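Local coordinates for glycosyl hydrolases family 2, sugar binding domain protein (Bacteroides uniformis str. 3978 T3 ii, PDB 6D1P) that probably hydrolyses O-glycosyl bonds, acting as a family 2 beta-glucuronidase of a human gut bacterium, at residues Trp35-Gln40 with Gly90-Met95; Leu109-Ala114 with Asp135-Asp140; Gln116-Tyr121 with Ile164-Asp169. One frame throughout, in Å; residues are numbered along the deposited sequence.

Contact 1 of 3, residues Trp35-Gln40 with Gly90-Met95; sequences WEFIRQ and GWYRTM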
loop_
_atom_site.group_PDB
_atom_site.type_symbol
_atom_site.label_atom_id
_atom_site.label_comp_id
_atom_site.label_asym_id
_atom_site.label_seq_id
_atom_site.Cartn_x
_atom_site.Cartn_y
_atom_site.Cartn_z
ATOM N N TRP A 35 0.991 19.844 -7.899
ATOM C CA TRP A 35 -0.056 19.006 -7.345
ATOM C C TRP A 35 0.479 18.257 -6.133
ATOM O O TRP A 35 1.669 17.964 -6.033
ATOM C CB TRP A 35 -0.562 17.998 -8.369
ATOM C CG TRP A 35 -1.371 18.538 -9.489
ATOM C CD1 TRP A 35 -0.912 18.986 -10.704
ATOM C CD2 TRP A 35 -2.799 18.635 -9.537
ATOM N NE1 TRP A 35 -1.978 19.356 -11.499
ATOM C CE2 TRP A 35 -3.143 19.155 -10.802
ATOM C CE3 TRP A 35 -3.819 18.333 -8.631
ATOM C CZ2 TRP A 35 -4.453 19.384 -11.180
ATOM C CZ3 TRP A 35 -5.131 18.559 -9.016
ATOM C CH2 TRP A 35 -5.433 19.077 -10.284
ATOM N N GLU A 36 -0.414 17.944 -5.213
ATOM C CA GLU A 36 -0.100 17.015 -4.149
ATOM C C GLU A 36 -0.925 15.749 -4.335
ATOM O O GLU A 36 -2.070 15.793 -4.798
ATOM C CB GLU A 36 -0.372 17.633 -2.784
ATOM C CG GLU A 36 0.671 18.646 -2.364
ATOM C CD GLU A 36 0.437 19.180 -0.947
ATOM O OE1 GLU A 36 -0.726 19.458 -0.593
ATOM O OE2 GLU A 36 1.424 19.302 -0.184
ATOM N N PHE A 37 -0.334 14.619 -3.961
ATOM C CA PHE A 37 -0.985 13.333 -4.147
ATOM C C PHE A 37 -0.751 12.450 -2.923
ATOM O O PHE A 37 0.324 12.492 -2.326
ATOM C CB PHE A 37 -0.468 12.650 -5.421
ATOM C CG PHE A 37 -0.711 11.190 -5.439
ATOM C CD1 PHE A 37 -1.979 10.694 -5.728
ATOM C CD2 PHE A 37 0.308 10.307 -5.117
ATOM C CE1 PHE A 37 -2.229 9.333 -5.697
ATOM C CE2 PHE A 37 0.070 8.945 -5.099
ATOM C CZ PHE A 37 -1.201 8.455 -5.397
ATOM N N ILE A 38 -1.757 11.653 -2.547
ATOM C CA ILE A 38 -1.591 10.647 -1.499
ATOM C C ILE A 38 -2.326 9.387 -1.928
ATOM O O ILE A 38 -3.437 9.462 -2.455
ATOM C CB ILE A 38 -2.084 11.148 -0.112
ATOM C CG1 ILE A 38 -1.691 10.170 0.980
ATOM C CG2 ILE A 38 -3.592 11.326 -0.055
ATOM C CD1 ILE A 38 -2.002 10.690 2.372
ATOM N N ARG A 39 -1.719 8.229 -1.695
ATOM C CA ARG A 39 -2.275 6.970 -2.196
ATOM C C ARG A 39 -3.148 6.264 -1.146
ATOM O O ARG A 39 -2.884 5.148 -0.695
ATOM C CB ARG A 39 -1.157 6.064 -2.691
ATOM C CG ARG A 39 -1.705 4.918 -3.504
ATOM C CD ARG A 39 -0.626 4.177 -4.205
ATOM N NE ARG A 39 -0.036 3.141 -3.358
ATOM C CZ ARG A 39 0.804 2.222 -3.832
ATOM N NH1 ARG A 39 1.125 2.218 -5.144
ATOM N NH2 ARG A 39 1.305 1.299 -3.018
ATOM N N GLN A 40 -4.238 6.933 -0.793
ATOM C CA GLN A 40 -5.220 6.406 0.145
ATOM C C GLN A 40 -6.417 7.336 0.128
ATOM O O GLN A 40 -6.364 8.440 -0.418
ATOM C CB GLN A 40 -4.668 6.274 1.560
ATOM C CG GLN A 40 -4.272 7.599 2.206
ATOM C CD GLN A 40 -3.836 7.403 3.650
ATOM O OE1 GLN A 40 -2.682 7.074 3.925
ATOM N NE2 GLN A 40 -4.763 7.567 4.571
ATOM N N GLY A 90 -7.068 7.196 -4.181
ATOM C CA GLY A 90 -6.005 8.153 -3.935
ATOM C C GLY A 90 -6.521 9.524 -4.293
ATOM O O GLY A 90 -7.529 9.655 -4.992
ATOM N N TRP A 91 -5.826 10.554 -3.806
ATOM C CA TRP A 91 -6.314 11.925 -3.911
ATOM C C TRP A 91 -5.262 12.860 -4.488
ATOM O O TRP A 91 -4.081 12.756 -4.156
ATOM C CB TRP A 91 -6.729 12.470 -2.536
ATOM C CG TRP A 91 -8.091 12.057 -2.013
ATOM C CD1 TRP A 91 -8.381 10.974 -1.224
ATOM C CD2 TRP A 91 -9.326 12.756 -2.198
ATOM N NE1 TRP A 91 -9.721 10.954 -0.915
ATOM C CE2 TRP A 91 -10.324 12.035 -1.507
ATOM C CE3 TRP A 91 -9.689 13.920 -2.886
ATOM C CZ2 TRP A 91 -11.654 12.436 -1.494
ATOM C CZ3 TRP A 91 -11.013 14.316 -2.868
ATOM C CH2 TRP A 91 -11.977 13.580 -2.173
ATOM N N TYR A 92 -5.703 13.815 -5.298
ATOM C CA TYR A 92 -4.859 14.912 -5.757
ATOM C C TYR A 92 -5.442 16.245 -5.297
ATOM O O TYR A 92 -6.660 16.381 -5.159
ATOM C CB TYR A 92 -4.742 14.939 -7.277
ATOM C CG TYR A 92 -4.174 13.704 -7.913
ATOM C CD1 TYR A 92 -4.980 12.608 -8.208
ATOM C CD2 TYR A 92 -2.845 13.660 -8.292
ATOM C CE1 TYR A 92 -4.458 11.485 -8.841
ATOM C CE2 TYR A 92 -2.319 12.556 -8.916
ATOM C CZ TYR A 92 -3.127 11.464 -9.185
ATOM O OH TYR A 92 -2.578 10.362 -9.805
ATOM N N ARG A 93 -4.575 17.241 -5.081
ATOM C CA ARG A 93 -5.053 18.572 -4.727
ATOM C C ARG A 93 -4.055 19.627 -5.172
ATOM O O ARG A 93 -2.844 19.380 -5.220
ATOM C CB ARG A 93 -5.307 18.711 -3.226
ATOM C CG ARG A 93 -4.074 18.556 -2.363
ATOM C CD ARG A 93 -4.439 18.632 -0.871
ATOM N NE ARG A 93 -3.250 18.618 -0.026
ATOM C CZ ARG A 93 -3.249 18.395 1.285
ATOM N NH1 ARG A 93 -4.383 18.163 1.943
ATOM N NH2 ARG A 93 -2.101 18.394 1.935
ATOM N N THR A 94 -4.581 20.808 -5.500
ATOM C CA THR A 94 -3.747 21.933 -5.911
ATOM C C THR A 94 -4.536 23.235 -5.800
ATOM O O THR A 94 -5.719 23.251 -5.452
ATOM C CB THR A 94 -3.224 21.774 -7.339
ATOM O OG1 THR A 94 -2.271 22.801 -7.575
ATOM C CG2 THR A 94 -4.359 21.956 -8.355
ATOM N N MET A 95 -3.859 24.330 -6.150
ATOM C CA MET A 95 -4.389 25.687 -6.114
ATOM C C MET A 95 -4.345 26.262 -7.523
ATOM O O MET A 95 -3.290 26.226 -8.167
ATOM C CB MET A 95 -3.546 26.560 -5.172
ATOM C CG MET A 95 -4.318 27.207 -4.063
ATOM S SD MET A 95 -4.935 26.004 -2.896
ATOM C CE MET A 95 -3.540 25.950 -1.752
#
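Four backbone hydrogen bonds set the antiparallel register of Trp35-Gln40 against Gly90-Met95. Glu36 N reaches Arg93 O at 2.8 Å almost straight, and the return bond, Arg93 N to Glu36 O, is more bent; Ile38 and Trp91 form the second hydrogen-bonded pair, both bonds 3.0 Å between N and O.

One salt bridge reinforces this ladder. Arg93 has CG between the backbone N and the carbonyl carbon (chi1 63°) and then runs extended, so that its NE meets Glu36 OE1 at 2.7 Å near the guanidinium plane; NH2 adds only a weak bond.

Phe37 and Tyr92 lie on the face opposite Glu36 and Arg93, their rings oblique (39°) with centroids 5.0 Å apart, and Phe37 CD1 lies over the Tyr92 face. At the start of strand 35-38, Thr94 CG2 sits 3.5 Å from the centroid of the Trp35 six-membered ring, almost on its normal, a clear CH-pi contact.

Tyr92 OH hydrogen-bonds to His71, and Arg93 makes a cation-pi contact with Trp64. The pair belongs to one sheet of a beta sandwich, consistent with the family 2 sugar-binding domain: strand 65-67 flanks strand 35-38, strand 162-169 pairs with strand 89-96, and helix 45-49 packs on Trp91.

Contact 2 of 3, residues Leu109-Ala114 with Asp135-Asp140; sequences LEFEGA and DEWKAD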
loop_
_atom_site.group_PDB
_atom_site.type_symbol
_atom_site.label_atom_id
_atom_site.label_comp_id
_atom_site.label_asym_id
_atom_site.label_seq_id
_atom_site.Cartn_x
_atom_site.Cartn_y
_atom_site.Cartn_z
ATOM N N LEU A 109 -12.533 21.916 -16.140
ATOM C CA LEU A 109 -11.408 21.001 -16.104
ATOM C C LEU A 109 -11.690 19.897 -17.109
ATOM O O LEU A 109 -12.762 19.281 -17.083
ATOM C CB LEU A 109 -11.211 20.430 -14.709
ATOM C CG LEU A 109 -10.840 21.490 -13.677
ATOM C CD1 LEU A 109 -10.767 20.868 -12.297
ATOM C CD2 LEU A 109 -9.509 22.118 -14.046
ATOM N N GLU A 110 -10.758 19.690 -18.019
ATOM C CA GLU A 110 -10.868 18.675 -19.048
ATOM C C GLU A 110 -9.936 17.528 -18.696
ATOM O O GLU A 110 -8.772 17.760 -18.344
ATOM C CB GLU A 110 -10.494 19.248 -20.415
ATOM C CG GLU A 110 -11.635 19.388 -21.374
ATOM C CD GLU A 110 -11.145 19.594 -22.792
ATOM O OE1 GLU A 110 -9.911 19.541 -23.001
ATOM O OE2 GLU A 110 -11.984 19.788 -23.690
ATOM N N PHE A 111 -10.440 16.301 -18.813
ATOM C CA PHE A 111 -9.681 15.097 -18.488
ATOM C C PHE A 111 -9.508 14.285 -19.760
ATOM O O PHE A 111 -10.488 13.751 -20.292
ATOM C CB PHE A 111 -10.385 14.273 -17.412
ATOM C CG PHE A 111 -10.551 14.998 -16.117
ATOM C CD1 PHE A 111 -11.648 15.797 -15.902
ATOM C CD2 PHE A 111 -9.608 14.877 -15.115
ATOM C CE1 PHE A 111 -11.803 16.469 -14.713
ATOM C CE2 PHE A 111 -9.754 15.548 -13.919
ATOM C CZ PHE A 111 -10.846 16.347 -13.716
ATOM N N GLU A 112 -8.273 14.192 -20.250
ATOM C CA GLU A 112 -8.022 13.346 -21.405
ATOM C C GLU A 112 -8.009 11.877 -21.023
ATOM O O GLU A 112 -8.092 11.017 -21.909
ATOM C CB GLU A 112 -6.707 13.742 -22.084
ATOM C CG GLU A 112 -6.703 15.196 -22.521
ATOM C CD GLU A 112 -5.469 15.594 -23.323
ATOM O OE1 GLU A 112 -4.588 14.743 -23.551
ATOM O OE2 GLU A 112 -5.385 16.773 -23.723
ATOM N N GLY A 113 -7.922 11.577 -19.729
ATOM C CA GLY A 113 -8.042 10.213 -19.261
ATOM C C GLY A 113 -7.631 10.068 -17.814
ATOM O O GLY A 113 -6.576 10.571 -17.424
ATOM N N ALA A 114 -8.441 9.386 -17.009
ATOM C CA ALA A 114 -8.095 9.130 -15.619
ATOM C C ALA A 114 -8.746 7.824 -15.198
ATOM O O ALA A 114 -9.897 7.561 -15.561
ATOM C CB ALA A 114 -8.559 10.275 -14.711
ATOM N N ASP A 135 -11.803 7.144 -21.697
ATOM C CA ASP A 135 -12.460 8.136 -22.530
ATOM C C ASP A 135 -12.293 9.526 -21.915
ATOM O O ASP A 135 -11.935 9.674 -20.742
ATOM C CB ASP A 135 -13.946 7.798 -22.703
ATOM C CG ASP A 135 -14.664 7.573 -21.368
ATOM O OD1 ASP A 135 -13.988 7.268 -20.356
ATOM O OD2 ASP A 135 -15.909 7.700 -21.334
ATOM N N GLU A 136 -12.558 10.547 -22.723
ATOM C CA GLU A 136 -12.416 11.926 -22.285
ATOM C C GLU A 136 -13.729 12.433 -21.725
ATOM O O GLU A 136 -14.811 12.023 -22.156
ATOM C CB GLU A 136 -11.991 12.837 -23.432
ATOM C CG GLU A 136 -10.800 12.341 -24.190
ATOM C CD GLU A 136 -10.344 13.329 -25.232
ATOM O OE1 GLU A 136 -11.205 14.027 -25.803
ATOM O OE2 GLU A 136 -9.126 13.417 -25.462
ATOM N N TRP A 137 -13.620 13.359 -20.779
ATOM C CA TRP A 137 -14.784 13.907 -20.096
ATOM C C TRP A 137 -14.344 15.218 -19.466
ATOM O O TRP A 137 -13.152 15.518 -19.398
ATOM C CB TRP A 137 -15.331 12.909 -19.064
ATOM C CG TRP A 137 -14.267 12.456 -18.076
ATOM C CD1 TRP A 137 -13.261 11.559 -18.296
ATOM C CD2 TRP A 137 -14.130 12.882 -16.716
ATOM N NE1 TRP A 137 -12.499 11.410 -17.164
ATOM C CE2 TRP A 137 -13.009 12.216 -16.178
ATOM C CE3 TRP A 137 -14.837 13.773 -15.906
ATOM C CZ2 TRP A 137 -12.575 12.417 -14.870
ATOM C CZ3 TRP A 137 -14.402 13.970 -14.594
ATOM C CH2 TRP A 137 -13.275 13.300 -14.097
ATOM N N LYS A 138 -15.315 16.001 -19.003
ATOM C CA LYS A 138 -15.000 17.291 -18.408
ATOM C C LYS A 138 -15.875 17.538 -17.183
ATOM O O LYS A 138 -16.880 16.866 -16.954
ATOM C CB LYS A 138 -15.157 18.430 -19.423
ATOM C CG LYS A 138 -16.584 18.658 -19.910
ATOM C CD LYS A 138 -16.628 19.822 -20.896
ATOM C CE LYS A 138 -17.970 19.918 -21.570
ATOM N NZ LYS A 138 -19.055 19.949 -20.545
ATOM N N ALA A 139 -15.470 18.530 -16.393
ATOM C CA ALA A 139 -16.216 18.988 -15.227
ATOM C C ALA A 139 -16.339 20.500 -15.312
ATOM O O ALA A 139 -15.323 21.205 -15.380
ATOM C CB ALA A 139 -15.523 18.576 -13.922
ATOM N N ASP A 140 -17.572 20.995 -15.309
ATOM C CA ASP A 140 -17.837 22.423 -15.430
ATOM C C ASP A 140 -17.807 23.031 -14.033
ATOM O O ASP A 140 -18.737 22.841 -13.243
ATOM C CB ASP A 140 -19.180 22.659 -16.125
ATOM C CG ASP A 140 -19.338 24.090 -16.631
ATOM O OD1 ASP A 140 -19.116 25.026 -15.835
ATOM O OD2 ASP A 140 -19.677 24.274 -17.831
HETATM O O HOH W 1 -11.141 8.830 -18.108
#
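Polar satisfaction in this antiparallel pair begins with its backbone: the amides and carbonyls of Leu109, Phe111, Trp137 and Ala139 that face across the strands are all engaged. Leu109 N gives to Ala139 O and Ala139 N returns to Leu109 O at 2.9 Å. Phe111 N finds Trp137 O at 2.9 Å, almost along the C=O axis, while Trp137 N to Phe111 O is the longest of the four at 3.2 Å.

Beyond the ladder, where the strands part, a water takes over. It accepts from Ala114 N at 3.0 Å, is hydrogen-bonded to Asp135 O at 2.9 Å, and receives a weak bond from the indole NE1 of Trp137. Three groups left without a direct cross-strand partner thus share one solvent molecule.

The carboxylates of Glu110, Glu112 and Asp135 find partners outside the two segments. Glu110 bridges to Lys28 and accepts from Ile23 N, Glu112 from Asn195, and Asp135 from His130 and Asn409.

On the face they share with Leu109 and Ala139, Phe111 and Trp137 form an offset stack. Trp137 has CG between the backbone N and the carbonyl carbon (chi1 55°), which brings its six-membered ring to 4.0 Å from the Phe111 ring, centroid to centroid, with planes 7° apart; Phe111 CB lies over the face of the five-membered ring, a CH-pi contact.

The pair lies in the second sheet of a sandwich consistent with the family 2 sugar-binding domain. Strand 194-199 flanks strand 106-111, strand 137-140 is outermost within the chain, Trp137 packs on strand 117-122, and helix 397-414, probably part of the TIM barrel, supplies Asn409.

Contact 3 of 3, residues Gln116-Tyr121 with Ile164-Asp169; sequences QKTEVY and IAIRCD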
loop_
_atom_site.group_PDB
_atom_site.type_symbol
_atom_site.label_atom_id
_atom_site.label_comp_id
_atom_site.label_asym_id
_atom_site.label_seq_id
_atom_site.Cartn_x
_atom_site.Cartn_y
_atom_site.Cartn_z
ATOM N N GLN A 116 -9.701 4.727 -12.169
ATOM C CA GLN A 116 -10.715 4.228 -13.095
ATOM C C GLN A 116 -11.998 5.028 -12.861
ATOM O O GLN A 116 -12.648 5.464 -13.808
ATOM C CB GLN A 116 -10.944 2.726 -12.907
ATOM C CG GLN A 116 -9.728 1.868 -13.253
ATOM C CD GLN A 116 -9.560 1.724 -14.730
ATOM O OE1 GLN A 116 -10.547 1.625 -15.447
ATOM N NE2 GLN A 116 -8.310 1.718 -15.211
ATOM N N LYS A 117 -12.338 5.236 -11.590
ATOM C CA LYS A 117 -13.413 6.135 -11.196
ATOM C C LYS A 117 -12.802 7.431 -10.680
ATOM O O LYS A 117 -11.761 7.411 -10.015
ATOM C CB LYS A 117 -14.303 5.506 -10.118
ATOM C CG LYS A 117 -14.756 4.065 -10.392
ATOM C CD LYS A 117 -15.880 3.670 -9.417
ATOM C CE LYS A 117 -16.532 2.339 -9.767
ATOM N NZ LYS A 117 -15.562 1.257 -9.630
ATOM N N THR A 118 -13.451 8.559 -10.974
ATOM C CA THR A 118 -12.874 9.860 -10.651
ATOM C C THR A 118 -13.955 10.789 -10.115
ATOM O O THR A 118 -15.091 10.771 -10.592
ATOM C CB THR A 118 -12.186 10.490 -11.880
ATOM O OG1 THR A 118 -11.189 9.599 -12.402
ATOM C CG2 THR A 118 -11.530 11.802 -11.523
ATOM N N GLU A 119 -13.602 11.585 -9.101
ATOM C CA GLU A 119 -14.495 12.583 -8.519
ATOM C C GLU A 119 -13.762 13.914 -8.397
ATOM O O GLU A 119 -12.610 13.960 -7.959
ATOM C CB GLU A 119 -15.010 12.149 -7.146
ATOM C CG GLU A 119 -15.793 10.855 -7.127
ATOM C CD GLU A 119 -16.198 10.424 -5.710
ATOM O OE1 GLU A 119 -15.878 11.145 -4.739
ATOM O OE2 GLU A 119 -16.846 9.361 -5.563
ATOM N N VAL A 120 -14.445 14.997 -8.768
ATOM C CA VAL A 120 -13.848 16.323 -8.882
ATOM C C VAL A 120 -14.493 17.265 -7.867
ATOM O O VAL A 120 -15.723 17.370 -7.805
ATOM C CB VAL A 120 -14.008 16.881 -10.304
ATOM C CG1 VAL A 120 -13.180 18.131 -10.460
ATOM C CG2 VAL A 120 -13.614 15.838 -11.307
ATOM N N TYR A 121 -13.662 17.982 -7.108
ATOM C CA TYR A 121 -14.143 18.885 -6.072
ATOM C C TYR A 121 -13.539 20.266 -6.250
ATOM O O TYR A 121 -12.332 20.393 -6.463
ATOM C CB TYR A 121 -13.792 18.366 -4.681
ATOM C CG TYR A 121 -14.426 17.052 -4.307
ATOM C CD1 TYR A 121 -13.912 15.842 -4.776
ATOM C CD2 TYR A 121 -15.517 17.015 -3.446
ATOM C CE1 TYR A 121 -14.493 14.632 -4.407
ATOM C CE2 TYR A 121 -16.104 15.816 -3.080
ATOM C CZ TYR A 121 -15.596 14.629 -3.556
ATOM O OH TYR A 121 -16.195 13.445 -3.171
ATOM N N ILE A 164 -8.594 22.897 -5.612
ATOM C CA ILE A 164 -9.093 21.791 -6.417
ATOM C C ILE A 164 -8.640 20.487 -5.770
ATOM O O ILE A 164 -7.482 20.359 -5.363
ATOM C CB ILE A 164 -8.576 21.894 -7.864
ATOM C CG1 ILE A 164 -9.115 23.161 -8.514
ATOM C CG2 ILE A 164 -8.971 20.667 -8.706
ATOM C CD1 ILE A 164 -10.623 23.224 -8.519
ATOM N N ALA A 165 -9.543 19.523 -5.671
ATOM C CA ALA A 165 -9.154 18.183 -5.272
ATOM C C ALA A 165 -9.837 17.183 -6.184
ATOM O O ALA A 165 -10.979 17.391 -6.611
ATOM C CB ALA A 165 -9.494 17.882 -3.804
ATOM N N ILE A 166 -9.123 16.103 -6.489
ATOM C CA ILE A 166 -9.617 15.064 -7.379
ATOM C C ILE A 166 -9.322 13.717 -6.750
ATOM O O ILE A 166 -8.161 13.418 -6.441
ATOM C CB ILE A 166 -8.980 15.149 -8.767
ATOM C CG1 ILE A 166 -9.214 16.537 -9.345
ATOM C CG2 ILE A 166 -9.592 14.084 -9.662
ATOM C CD1 ILE A 166 -8.406 16.818 -10.557
ATOM N N ARG A 167 -10.364 12.907 -6.575
ATOM C CA ARG A 167 -10.240 11.556 -6.045
ATOM C C ARG A 167 -10.285 10.582 -7.215
ATOM O O ARG A 167 -11.247 10.590 -7.988
ATOM C CB ARG A 167 -11.360 11.265 -5.047
ATOM C CG ARG A 167 -11.323 9.885 -4.379
ATOM C CD ARG A 167 -12.579 9.671 -3.505
ATOM N NE ARG A 167 -12.554 8.452 -2.689
ATOM C CZ ARG A 167 -12.910 7.246 -3.127
ATOM N NH1 ARG A 167 -13.299 7.074 -4.391
ATOM N NH2 ARG A 167 -12.870 6.206 -2.315
ATOM N N CYS A 168 -9.240 9.766 -7.364
ATOM C CA CYS A 168 -9.213 8.695 -8.356
ATOM C C CYS A 168 -9.197 7.349 -7.658
ATOM O O CYS A 168 -8.604 7.197 -6.590
ATOM C CB CYS A 168 -7.991 8.784 -9.277
ATOM S SG CYS A 168 -8.085 10.137 -10.436
ATOM N N ASP A 169 -9.856 6.371 -8.260
ATOM C CA ASP A 169 -9.938 5.056 -7.654
ATOM C C ASP A 169 -9.834 3.989 -8.737
ATOM O O ASP A 169 -10.522 4.071 -9.765
ATOM C CB ASP A 169 -11.246 4.906 -6.858
ATOM C CG ASP A 169 -11.449 3.503 -6.344
ATOM O OD1 ASP A 169 -11.071 3.238 -5.191
ATOM O OD2 ASP A 169 -11.969 2.650 -7.104
HETATM O O HOH W 2 -12.442 1.286 -9.524
HETATM O O HOH W 3 -14.455 1.823 -6.609
#
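The two faces of this antiparallel ribbon differ sharply in how closely they are filled. On the buried face, Thr118, Val120, Ile166 and Cys168 pack together. Both Thr118 CG2 and Ile166 CG2 stand anti to their own backbone N and meet at 3.5 Å, Thr118 OG1 lies 3.7 Å from Cys168 SG, and Val120 touches Ile166 more loosely.

The other face, partly open, is polar and slacker. Glu119 and Arg167 run side by side, yet Glu119 OE2 stays 4.4 Å from Arg167 NH1 and well out of the guanidinium plane, so only charge attraction is indicated; Arg167 NE makes its salt bridge to Asp41. Tyr121 OH donates to Glu119 OE1 at 2.8 Å, fixing the carboxylate from above its plane, and its ring turns an edge to Ala165 O. An alanine in place of Tyr121 removes the hydroxyl that donates to Glu119 OE1 and the ring beside Ile45, and would probably leave that carboxylate less firmly placed. Further along, two waters link Lys117 NZ to Asp169 OD2, which are 4.6 Å apart; Lys117 NZ also forms a salt bridge to Asp173, a potassium ligand, and Asp169 OD1 is hydrogen-bonded to Ser171 OG.

Six backbone bonds join the strands, and a classic beta bulge at Asp169 adds a seventh: Gln116 N (2.6 Å) and Lys117 N (2.8 Å) both donate to Asp169 O, the first from 50° above the carbonyl plane.

Strand 125-131 flanks strand 117-122, strand 89-96 pairs with strand 162-169, helix 45-49 covers Tyr121 and Ala165, and strand 106-111 meets Val120 and Ile166.

How the contacts relate
Contacts 1 and 3 are neighbours in one antiparallel sheet, their centres about 9 Å apart: strand 89-96 lies beside strand 162-169, with Tyr92 N 2.7 Å from Ile166 O and Gly90 N 2.9 Å from Cys168 O, both probable hydrogen bonds. Contact 2 belongs to the facing sheet, and its centre is about 11 Å from that of contact 3. Trp137 CH2 meets Thr118 CG2 at 3.5 Å, and Phe111 CZ meets Val120 CG2 at 3.7 Å, closing the core of a sandwich consistent with the jelly-roll sugar-binding domain of family 2. Contacts 1 and 2 do not touch, their centres being about 17 Å apart. A bound potassium ion lies about 7 Å from the Gln116 side chain of contact 3.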